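Local coordinates for protein bifunctional cytochrome P450/NADPH--P450 reductase (Deinococcus aerius, PDB 7F3H) that hydroxylates organic substrates at a heme iron, probably with electrons from NADPH passed on by its own fused reductase domain, at residues K133-Q138 and V453-P458; V142-D147 and E447-R452; Y294-R299 and V317-L322. All blocks are in the same frame, centred on the assembly; numbering follows the deposited sequence.

Contact 1: K133-Q138 and V453-P458; sequences KWERTQ and VRERRP
Gln138 and Glu455 join the end region of the D helix of the P450 fold, helix 113-137, to the last residues of strand 450-455 in the small antiparallel sheet, usually called β3. The amide of Gln138 uses both of its ends. OE1 takes the backbone N-H of Glu455, with N to OE1 at 2.9 Å and the bond almost straight (178°); the donor stands well above the plane of the amide carbonyl. NE2 donates a hydrogen bond to the Glu455 carboxylate, NE2 to OE2 3.2 Å. Here the oxygen lies near the amide plane, whereas NE2 sits above the carboxylate, because the two flat groups are turned 73° apart. Beyond CG the Gln138 chain is extended, CD anti to CA (chi2 180°), which carries the amide out toward the strand. A weak bond from NE2 back to Glu135 O, 3.4 Å, may add a little to holding the amide's rotation. Deeper in, the contact turns apolar: Val453 CG1 meets the Trp134 indole obliquely, 4.0 Å from CE3, and the two side chains cross at about a right angle. The indole NE1 is bonded to Asp147. At the other end the carboxylates of Glu135 and Glu455 come close, OE2 to OE1 3.6 Å. Lys425 forms salt bridges with both of those oxygens, so its positive charge probably offsets a repulsion that the two acids would otherwise feel.

Contact 2: V142-D147 and E447-R452; sequences VRVADD and EDFALR
Val144 sets CG2 between the Phe449 ring and Leu451, with CG1 against the ring alone, and this is where the contact is tight. CG2 sits over one face of the Phe449 ring, 4.2 Å from the centroid and offset toward the rim, while the same CG2 lies 3.5 Å from Leu451 CG. The other branch, CG1, reaches the ring atom CD2 at 3.8 Å. Leu451 has its CG between the backbone N and the carbonyl carbon (chi1 54°), the crowded position, and its CD1 is 3.9 Å from Val142 CB; those two side chains lie side by side and point the same way. The long helix 254-285 closes over Val144 and Phe449 with Ala277, Leu280, Tyr281 and Leu284. An alanine at Val144 would probably open a gap beside Leu451 and over the Phe449 ring, leaving the leucine freer to turn. The backbone here is the edge of the P450 β3 sheet: the short strand 142-143 pairs antiparallel with strand 450-455, then runs straight into helix 144-161. Val142 and Leu451 form the hydrogen-bonded pair, Val142 N to Leu451 O 2.8 Å and Leu451 N to Val142 O 3.2 Å. Past the strand, the amide N of Val144 reaches Phe449 O at 3.2 Å, its N-H pointing nearly straight at the oxygen (170°). The other face of the sheet is looser. Arg143 and Ala450, the non-hydrogen-bonded pair, put their side chains on the face away from Val142 and Leu451. Arg143 is exposed and holds the N-cap position of helix 144-161, and its NH2 stays 5.0 Å from Asp448 OD1, a pair of opposite charges that do not touch.

Contact 3: Y294-R299 and V317-L322; sequences YAEVDR and VIPRIL
The flat carboxylate of Glu296 is pressed against the start of helix 317-329, and each of its oxygens takes a different backbone N-H. Val317 N meets OE1 at 2.8 Å from the syn side, a little out of the carboxylate plane. Ile318 N meets OE2, also at 2.8 Å, nearly in line with the bond from CD to that oxygen; both bonds bend only moderately (161°). The second flat group, the guanidinium of Arg299, folds back over its own helix: one face rests on Ala295 O and on Glu296 CA, the latter 3.3 Å from its plane and toward the rim. Glu296 starts with CG anti to the backbone N (chi1 167°) and runs on extended, sliding past Val317 in the opposite direction, so that OE2 comes within 3.3 Å of Val317 CB. These are the J and K helices of the P450 fold, the K helix being the one that carries the family's ExxR motif further along. The two segments run roughly antiparallel, 144° between their directions, with axes 10.5 Å apart. At that spacing side-chain packing between them is sparse: Val297 CG2 touches Ile318 CD1 at 4.0 Å, and Val297 is backed by Leu420 and Gln424 of helix 408-425. The side chain of Ile318 is about 14 Å from the bound heme. Glu296 is buried, and OE1 also accepts the N-H of Asp316, so its acid group faces several amide protons at the positive end of the helix dipole. That setting would be expected to stabilise the negative charge and to lower the pKa of Glu296.

In the fold
Going from the N terminus, residues 133-138 open the widest loop, which closes only at 453-458 in contact 1. After three more residues, 142-147 begin contact 2, closed at 447-452, so it nests inside the first. Contact 3 is nested within both: 294-299 and 317-322, with 17 residues between them, join helix 287-300 to helix 317-329, the short helix 309-313 intervening in the chain. No loops cross. Contacts 1 and 2 share strand 450-455 and are also tied by the salt bridge of Lys133 to Asp147. Contact 3 meets contact 1 through Arg456 and Asp298, linking the loop that follows strand 450-455 to helix 287-300, whereas contacts 2 and 3 do not touch.

Contact 1: K133-Q138 and V453-P458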
loop_
_atom_site.group_PDB
_atom_site.type_symbol
_atom_site.label_atom_id
_atom_site.label_comp_id
_atom_site.label_asym_id
_atom_site.label_seq_id
_atom_site.Cartn_x
_atom_site.Cartn_y
_atom_site.Cartn_z
ATOM N N LYS A 133 10.786 -20.213 -7.623
ATOM C CA LYS A 133 12.083 -19.556 -7.512
ATOM C C LYS A 133 12.748 -19.895 -6.184
ATOM O O LYS A 133 13.920 -20.284 -6.146
ATOM C CB LYS A 133 11.935 -18.044 -7.662
ATOM C CG LYS A 133 13.287 -17.335 -7.758
ATOM C CD LYS A 133 13.119 -15.820 -7.889
ATOM C CE LYS A 133 14.442 -15.073 -7.806
ATOM N NZ LYS A 133 14.213 -13.621 -7.616
ATOM N N TRP A 134 11.992 -19.823 -5.087
ATOM C CA TRP A 134 12.614 -20.070 -3.797
ATOM C C TRP A 134 13.019 -21.529 -3.683
ATOM O O TRP A 134 14.104 -21.831 -3.168
ATOM C CB TRP A 134 11.679 -19.635 -2.674
ATOM C CG TRP A 134 11.514 -18.141 -2.565
ATOM C CD1 TRP A 134 11.871 -17.193 -3.491
ATOM C CD2 TRP A 134 10.915 -17.419 -1.472
ATOM N NE1 TRP A 134 11.533 -15.926 -3.036
ATOM C CE2 TRP A 134 10.943 -16.042 -1.806
ATOM C CE3 TRP A 134 10.344 -17.805 -0.249
ATOM C CZ2 TRP A 134 10.432 -15.061 -0.959
ATOM C CZ3 TRP A 134 9.838 -16.833 0.584
ATOM C CH2 TRP A 134 9.886 -15.475 0.232
ATOM N N GLU A 135 12.232 -22.441 -4.287
ATOM C CA GLU A 135 12.681 -23.833 -4.323
ATOM C C GLU A 135 14.027 -23.917 -5.013
ATOM O O GLU A 135 14.971 -24.528 -4.494
ATOM C CB GLU A 135 11.681 -24.732 -5.046
ATOM C CG GLU A 135 10.722 -25.508 -4.192
ATOM C CD GLU A 135 9.700 -26.305 -5.030
ATOM O OE1 GLU A 135 9.240 -25.817 -6.098
ATOM O OE2 GLU A 135 9.410 -27.463 -4.651
ATOM N N ARG A 136 14.145 -23.236 -6.157
ATOM C CA ARG A 136 15.326 -23.320 -7.001
ATOM C C ARG A 136 16.562 -22.768 -6.325
ATOM O O ARG A 136 17.668 -23.162 -6.702
ATOM C CB ARG A 136 15.096 -22.532 -8.299
ATOM C CG ARG A 136 14.202 -23.228 -9.309
ATOM C CD ARG A 136 14.094 -22.462 -10.636
ATOM N NE ARG A 136 12.882 -21.646 -10.750
ATOM C CZ ARG A 136 12.915 -20.329 -10.908
ATOM N NH1 ARG A 136 14.098 -19.719 -10.954
ATOM N NH2 ARG A 136 11.790 -19.627 -11.024
ATOM N N THR A 137 16.416 -21.883 -5.317
ATOM C CA THR A 137 17.590 -21.168 -4.818
ATOM C C THR A 137 17.828 -21.370 -3.325
ATOM O O THR A 137 18.577 -20.595 -2.722
ATOM C CB THR A 137 17.509 -19.678 -5.168
ATOM O OG1 THR A 137 16.314 -19.109 -4.635
ATOM C CG2 THR A 137 17.516 -19.479 -6.688
ATOM N N GLN A 138 17.241 -22.426 -2.744
ATOM C CA GLN A 138 17.388 -22.757 -1.336
ATOM C C GLN A 138 18.833 -22.564 -0.882
ATOM O O GLN A 138 19.776 -22.909 -1.598
ATOM C CB GLN A 138 16.964 -24.212 -1.100
ATOM C CG GLN A 138 15.481 -24.479 -1.089
ATOM C CD GLN A 138 15.168 -25.957 -0.849
ATOM O OE1 GLN A 138 15.371 -26.488 0.254
ATOM N NE2 GLN A 138 14.669 -26.626 -1.883
ATOM N N VAL A 453 15.604 -19.861 3.051
ATOM C CA VAL A 453 14.501 -20.812 3.183
ATOM C C VAL A 453 14.987 -22.227 2.893
ATOM O O VAL A 453 15.912 -22.449 2.097
ATOM C CB VAL A 453 13.288 -20.480 2.276
ATOM C CG1 VAL A 453 12.660 -19.184 2.691
ATOM C CG2 VAL A 453 13.662 -20.449 0.811
ATOM N N ARG A 454 14.342 -23.199 3.552
ATOM C CA ARG A 454 14.635 -24.602 3.287
ATOM C C ARG A 454 13.331 -25.391 3.213
ATOM O O ARG A 454 12.427 -25.195 4.030
ATOM C CB ARG A 454 15.570 -25.178 4.371
ATOM C CG ARG A 454 16.133 -26.558 4.061
ATOM C CD ARG A 454 16.315 -27.441 5.317
ATOM N NE ARG A 454 15.202 -27.304 6.259
ATOM C CZ ARG A 454 15.315 -27.437 7.578
ATOM N NH1 ARG A 454 16.528 -27.618 8.124
ATOM N NH2 ARG A 454 14.228 -27.275 8.355
ATOM N N GLU A 455 13.233 -26.291 2.230
ATOM C CA GLU A 455 12.052 -27.151 2.115
ATOM C C GLU A 455 11.715 -27.808 3.454
ATOM O O GLU A 455 12.573 -28.424 4.089
ATOM C CB GLU A 455 12.299 -28.228 1.059
ATOM C CG GLU A 455 11.755 -27.888 -0.317
ATOM C CD GLU A 455 12.130 -28.929 -1.373
ATOM O OE1 GLU A 455 11.259 -29.258 -2.206
ATOM O OE2 GLU A 455 13.290 -29.422 -1.365
ATOM N N ARG A 456 10.459 -27.678 3.877
ATOM C CA ARG A 456 10.009 -28.403 5.054
ATOM C C ARG A 456 9.943 -29.898 4.758
ATOM O O ARG A 456 9.392 -30.324 3.736
ATOM C CB ARG A 456 8.651 -27.875 5.514
ATOM C CG ARG A 456 8.709 -26.439 6.017
ATOM C CD ARG A 456 7.335 -25.894 6.301
ATOM N NE ARG A 456 6.800 -26.457 7.537
ATOM C CZ ARG A 456 5.503 -26.571 7.825
ATOM N NH1 ARG A 456 4.576 -26.144 6.965
ATOM N NH2 ARG A 456 5.140 -27.106 8.991
ATOM N N ARG A 457 10.472 -30.671 5.640
ATOM C CA ARG A 457 10.434 -32.093 5.342
ATOM C C ARG A 457 9.135 -32.698 5.881
ATOM O O ARG A 457 8.524 -32.132 6.796
ATOM C CB ARG A 457 11.640 -32.785 5.960
ATOM C CG ARG A 457 12.957 -32.092 5.674
ATOM C CD ARG A 457 14.088 -32.683 6.516
ATOM N NE ARG A 457 15.381 -32.122 6.147
ATOM C CZ ARG A 457 16.226 -31.548 6.998
ATOM N NH1 ARG A 457 15.893 -31.450 8.278
ATOM N NH2 ARG A 457 17.390 -31.057 6.565
ATOM N N PRO A 458 8.678 -33.832 5.315
ATOM C CA PRO A 458 7.347 -34.373 5.704
ATOM C C PRO A 458 7.124 -34.536 7.197
ATOM O O PRO A 458 6.106 -34.081 7.731
ATOM C CB PRO A 458 7.317 -35.722 4.972
ATOM C CG PRO A 458 8.075 -35.423 3.713
ATOM C CD PRO A 458 9.253 -34.572 4.180
#

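Contact 2: V142-D147 and E447-R452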
loop_
_atom_site.group_PDB
_atom_site.type_symbol
_atom_site.label_atom_id
_atom_site.label_comp_id
_atom_site.label_asym_id
_atom_site.label_seq_id
_atom_site.Cartn_x
_atom_site.Cartn_y
_atom_site.Cartn_z
ATOM N N VAL A 142 17.446 -14.948 -0.150
ATOM C CA VAL A 142 16.213 -14.410 -0.693
ATOM C C VAL A 142 16.180 -12.905 -0.444
ATOM O O VAL A 142 16.419 -12.453 0.684
ATOM C CB VAL A 142 15.009 -15.121 -0.066
ATOM C CG1 VAL A 142 13.738 -14.264 -0.202
ATOM C CG2 VAL A 142 14.845 -16.474 -0.731
ATOM N N ARG A 143 15.989 -12.124 -1.519
ATOM C CA ARG A 143 15.827 -10.672 -1.442
ATOM C C ARG A 143 14.335 -10.380 -1.294
ATOM O O ARG A 143 13.584 -10.325 -2.280
ATOM C CB ARG A 143 16.443 -10.005 -2.673
ATOM C CG ARG A 143 17.923 -10.402 -2.868
ATOM C CD ARG A 143 18.672 -9.542 -3.862
ATOM N NE ARG A 143 19.488 -8.528 -3.195
ATOM C CZ ARG A 143 19.351 -7.211 -3.381
ATOM N NH1 ARG A 143 18.424 -6.743 -4.226
ATOM N NH2 ARG A 143 20.139 -6.356 -2.730
ATOM N N VAL A 144 13.902 -10.168 -0.050
ATOM C CA VAL A 144 12.482 -10.275 0.269
ATOM C C VAL A 144 11.688 -9.172 -0.424
ATOM O O VAL A 144 10.736 -9.443 -1.165
ATOM C CB VAL A 144 12.280 -10.271 1.789
ATOM C CG1 VAL A 144 10.805 -10.179 2.117
ATOM C CG2 VAL A 144 12.915 -11.538 2.421
ATOM N N ALA A 145 12.068 -7.912 -0.190
ATOM C CA ALA A 145 11.398 -6.795 -0.837
ATOM C C ALA A 145 11.350 -6.996 -2.345
ATOM O O ALA A 145 10.305 -6.797 -2.987
ATOM C CB ALA A 145 12.134 -5.499 -0.497
ATOM N N ASP A 146 12.473 -7.439 -2.917
ATOM C CA ASP A 146 12.587 -7.577 -4.364
ATOM C C ASP A 146 11.625 -8.638 -4.910
ATOM O O ASP A 146 10.841 -8.366 -5.836
ATOM C CB ASP A 146 14.046 -7.899 -4.697
ATOM C CG ASP A 146 14.239 -8.314 -6.130
ATOM O OD1 ASP A 146 14.088 -7.448 -7.035
ATOM O OD2 ASP A 146 14.537 -9.526 -6.335
ATOM N N ASP A 147 11.613 -9.827 -4.297
ATOM C CA ASP A 147 10.745 -10.893 -4.766
ATOM C C ASP A 147 9.271 -10.620 -4.473
ATOM O O ASP A 147 8.405 -11.055 -5.239
ATOM C CB ASP A 147 11.184 -12.205 -4.155
ATOM C CG ASP A 147 12.318 -12.831 -4.907
ATOM O OD1 ASP A 147 12.655 -12.334 -6.006
ATOM O OD2 ASP A 147 12.872 -13.817 -4.402
ATOM N N GLU A 447 14.164 -2.533 3.782
ATOM C CA GLU A 447 15.204 -2.484 2.766
ATOM C C GLU A 447 16.343 -3.406 3.183
ATOM O O GLU A 447 16.605 -3.569 4.377
ATOM C CB GLU A 447 15.674 -1.040 2.601
ATOM C CG GLU A 447 16.225 -0.687 1.238
ATOM C CD GLU A 447 16.684 0.751 1.186
ATOM O OE1 GLU A 447 16.904 1.319 2.275
ATOM O OE2 GLU A 447 16.726 1.344 0.086
ATOM N N ASP A 448 17.006 -4.026 2.203
ATOM C CA ASP A 448 18.191 -4.858 2.453
ATOM C C ASP A 448 17.881 -6.005 3.416
ATOM O O ASP A 448 18.745 -6.442 4.196
ATOM C CB ASP A 448 19.359 -4.013 2.986
ATOM C CG ASP A 448 19.605 -2.772 2.149
ATOM O OD1 ASP A 448 19.579 -2.891 0.900
ATOM O OD2 ASP A 448 19.784 -1.678 2.746
ATOM N N PHE A 449 16.645 -6.494 3.341
ATOM C CA PHE A 449 16.133 -7.587 4.157
ATOM C C PHE A 449 16.359 -8.899 3.401
ATOM O O PHE A 449 15.737 -9.152 2.372
ATOM C CB PHE A 449 14.651 -7.335 4.453
ATOM C CG PHE A 449 13.943 -8.437 5.225
ATOM C CD1 PHE A 449 14.636 -9.308 6.080
ATOM C CD2 PHE A 449 12.553 -8.559 5.138
ATOM C CE1 PHE A 449 13.937 -10.329 6.829
ATOM C CE2 PHE A 449 11.868 -9.545 5.882
ATOM C CZ PHE A 449 12.572 -10.440 6.722
ATOM N N ALA A 450 17.291 -9.701 3.874
ATOM C CA ALA A 450 17.542 -11.021 3.325
ATOM C C ALA A 450 17.110 -12.087 4.334
ATOM O O ALA A 450 17.341 -11.940 5.537
ATOM C CB ALA A 450 19.034 -11.177 2.981
ATOM N N LEU A 451 16.510 -13.170 3.842
ATOM C CA LEU A 451 16.339 -14.378 4.638
ATOM C C LEU A 451 16.762 -15.583 3.810
ATOM O O LEU A 451 17.116 -15.454 2.632
ATOM C CB LEU A 451 14.892 -14.538 5.144
ATOM C CG LEU A 451 13.707 -14.512 4.182
ATOM C CD1 LEU A 451 13.552 -15.855 3.458
ATOM C CD2 LEU A 451 12.446 -14.152 4.954
ATOM N N ARG A 452 16.782 -16.755 4.458
ATOM C CA ARG A 452 17.035 -18.028 3.794
ATOM C C ARG A 452 15.892 -19.008 4.041
ATOM O O ARG A 452 15.250 -18.982 5.095
ATOM C CB ARG A 452 18.360 -18.615 4.252
ATOM C CG ARG A 452 19.495 -18.132 3.372
ATOM C CD ARG A 452 20.848 -18.424 3.979
ATOM N NE ARG A 452 21.784 -17.396 3.565
ATOM C CZ ARG A 452 23.014 -17.281 4.034
ATOM N NH1 ARG A 452 23.475 -18.144 4.931
ATOM N NH2 ARG A 452 23.784 -16.290 3.612
#

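Contact 3: Y294-R299 and V317-L322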
loop_
_atom_site.group_PDB
_atom_site.type_symbol
_atom_site.label_atom_id
_atom_site.label_comp_id
_atom_site.label_asym_id
_atom_site.label_seq_id
_atom_site.Cartn_x
_atom_site.Cartn_y
_atom_site.Cartn_z
ATOM N N TYR A 294 2.216 -21.711 10.915
ATOM C CA TYR A 294 2.590 -23.013 10.371
ATOM C C TYR A 294 1.539 -24.081 10.715
ATOM O O TYR A 294 1.219 -24.956 9.892
ATOM C CB TYR A 294 3.958 -23.420 10.898
ATOM C CG TYR A 294 5.190 -22.900 10.156
ATOM C CD1 TYR A 294 5.333 -23.057 8.784
ATOM C CD2 TYR A 294 6.264 -22.353 10.868
ATOM C CE1 TYR A 294 6.494 -22.629 8.135
ATOM C CE2 TYR A 294 7.393 -21.943 10.251
ATOM C CZ TYR A 294 7.523 -22.075 8.891
ATOM O OH TYR A 294 8.698 -21.642 8.309
ATOM N N ALA A 295 1.032 -24.052 11.949
ATOM C CA ALA A 295 -0.007 -24.996 12.358
ATOM C C ALA A 295 -1.265 -24.856 11.494
ATOM O O ALA A 295 -1.868 -25.858 11.083
ATOM C CB ALA A 295 -0.338 -24.791 13.840
ATOM N N GLU A 296 -1.708 -23.617 11.263
ATOM C CA GLU A 296 -2.875 -23.383 10.409
ATOM C C GLU A 296 -2.644 -23.938 8.998
ATOM O O GLU A 296 -3.499 -24.647 8.441
ATOM C CB GLU A 296 -3.184 -21.888 10.396
ATOM C CG GLU A 296 -4.146 -21.421 9.357
ATOM C CD GLU A 296 -4.791 -20.084 9.740
ATOM O OE1 GLU A 296 -5.846 -20.085 10.435
ATOM O OE2 GLU A 296 -4.241 -19.025 9.349
ATOM N N VAL A 297 -1.479 -23.620 8.415
ATOM C CA VAL A 297 -1.125 -24.071 7.067
ATOM C C VAL A 297 -1.138 -25.594 6.979
ATOM O O VAL A 297 -1.611 -26.170 5.990
ATOM C CB VAL A 297 0.253 -23.493 6.669
ATOM C CG1 VAL A 297 0.840 -24.224 5.501
ATOM C CG2 VAL A 297 0.145 -22.019 6.362
ATOM N N ASP A 298 -0.608 -26.269 8.001
ATOM C CA ASP A 298 -0.547 -27.728 7.968
ATOM C C ASP A 298 -1.925 -28.332 8.198
ATOM O O ASP A 298 -2.267 -29.354 7.597
ATOM C CB ASP A 298 0.466 -28.224 9.010
ATOM C CG ASP A 298 1.891 -27.694 8.746
ATOM O OD1 ASP A 298 2.134 -27.123 7.651
ATOM O OD2 ASP A 298 2.763 -27.821 9.637
ATOM N N ARG A 299 -2.757 -27.647 8.985
ATOM C CA ARG A 299 -4.143 -28.060 9.154
ATOM C C ARG A 299 -4.882 -28.018 7.824
ATOM O O ARG A 299 -5.576 -28.973 7.462
ATOM C CB ARG A 299 -4.802 -27.148 10.178
ATOM C CG ARG A 299 -6.174 -27.534 10.591
ATOM C CD ARG A 299 -6.534 -26.877 11.921
ATOM N NE ARG A 299 -6.272 -25.437 12.013
ATOM C CZ ARG A 299 -5.314 -24.901 12.783
ATOM N NH1 ARG A 299 -4.516 -25.690 13.512
ATOM N NH2 ARG A 299 -5.160 -23.573 12.836
ATOM N N VAL A 317 -5.648 -17.477 11.466
ATOM C CA VAL A 317 -4.412 -16.916 12.001
ATOM C C VAL A 317 -3.784 -15.940 10.999
ATOM O O VAL A 317 -3.455 -14.800 11.342
ATOM C CB VAL A 317 -3.432 -18.054 12.355
ATOM C CG1 VAL A 317 -2.042 -17.505 12.699
ATOM C CG2 VAL A 317 -3.990 -18.899 13.494
ATOM N N ILE A 318 -3.628 -16.370 9.741
ATOM C CA ILE A 318 -2.907 -15.561 8.745
ATOM C C ILE A 318 -3.601 -14.219 8.482
ATOM O O ILE A 318 -2.915 -13.185 8.472
ATOM C CB ILE A 318 -2.671 -16.386 7.480
ATOM C CG1 ILE A 318 -1.496 -17.354 7.699
ATOM C CG2 ILE A 318 -2.458 -15.528 6.264
ATOM C CD1 ILE A 318 -1.214 -18.253 6.497
ATOM N N PRO A 319 -4.931 -14.160 8.253
ATOM C CA PRO A 319 -5.602 -12.854 8.214
ATOM C C PRO A 319 -5.322 -11.979 9.431
ATOM O O PRO A 319 -5.101 -10.771 9.287
ATOM C CB PRO A 319 -7.090 -13.236 8.129
ATOM C CG PRO A 319 -7.111 -14.566 7.519
ATOM C CD PRO A 319 -5.882 -15.263 7.997
ATOM N N ARG A 320 -5.371 -12.531 10.647
ATOM C CA ARG A 320 -5.182 -11.661 11.807
ATOM C C ARG A 320 -3.736 -11.187 11.912
ATOM O O ARG A 320 -3.477 -10.033 12.300
ATOM C CB ARG A 320 -5.636 -12.399 13.050
ATOM C CG ARG A 320 -7.164 -12.513 13.137
ATOM C CD ARG A 320 -7.609 -13.086 14.482
ATOM N NE ARG A 320 -7.336 -14.514 14.606
ATOM C CZ ARG A 320 -6.591 -15.081 15.561
ATOM N NH1 ARG A 320 -6.002 -14.341 16.509
ATOM N NH2 ARG A 320 -6.442 -16.409 15.573
ATOM N N ILE A 321 -2.795 -12.029 11.488
ATOM C CA ILE A 321 -1.406 -11.601 11.354
ATOM C C ILE A 321 -1.320 -10.376 10.469
ATOM O O ILE A 321 -0.628 -9.408 10.796
ATOM C CB ILE A 321 -0.539 -12.732 10.763
ATOM C CG1 ILE A 321 -0.241 -13.794 11.813
ATOM C CG2 ILE A 321 0.739 -12.155 10.171
ATOM C CD1 ILE A 321 0.287 -15.053 11.199
ATOM N N LEU A 322 -1.997 -10.426 9.317
ATOM C CA LEU A 322 -1.901 -9.320 8.368
ATOM C C LEU A 322 -2.522 -8.052 8.946
ATOM O O LEU A 322 -1.940 -6.963 8.821
ATOM C CB LEU A 322 -2.545 -9.697 7.031
ATOM C CG LEU A 322 -1.753 -10.647 6.111
ATOM C CD1 LEU A 322 -2.563 -11.025 4.855
ATOM C CD2 LEU A 322 -0.420 -10.034 5.674
#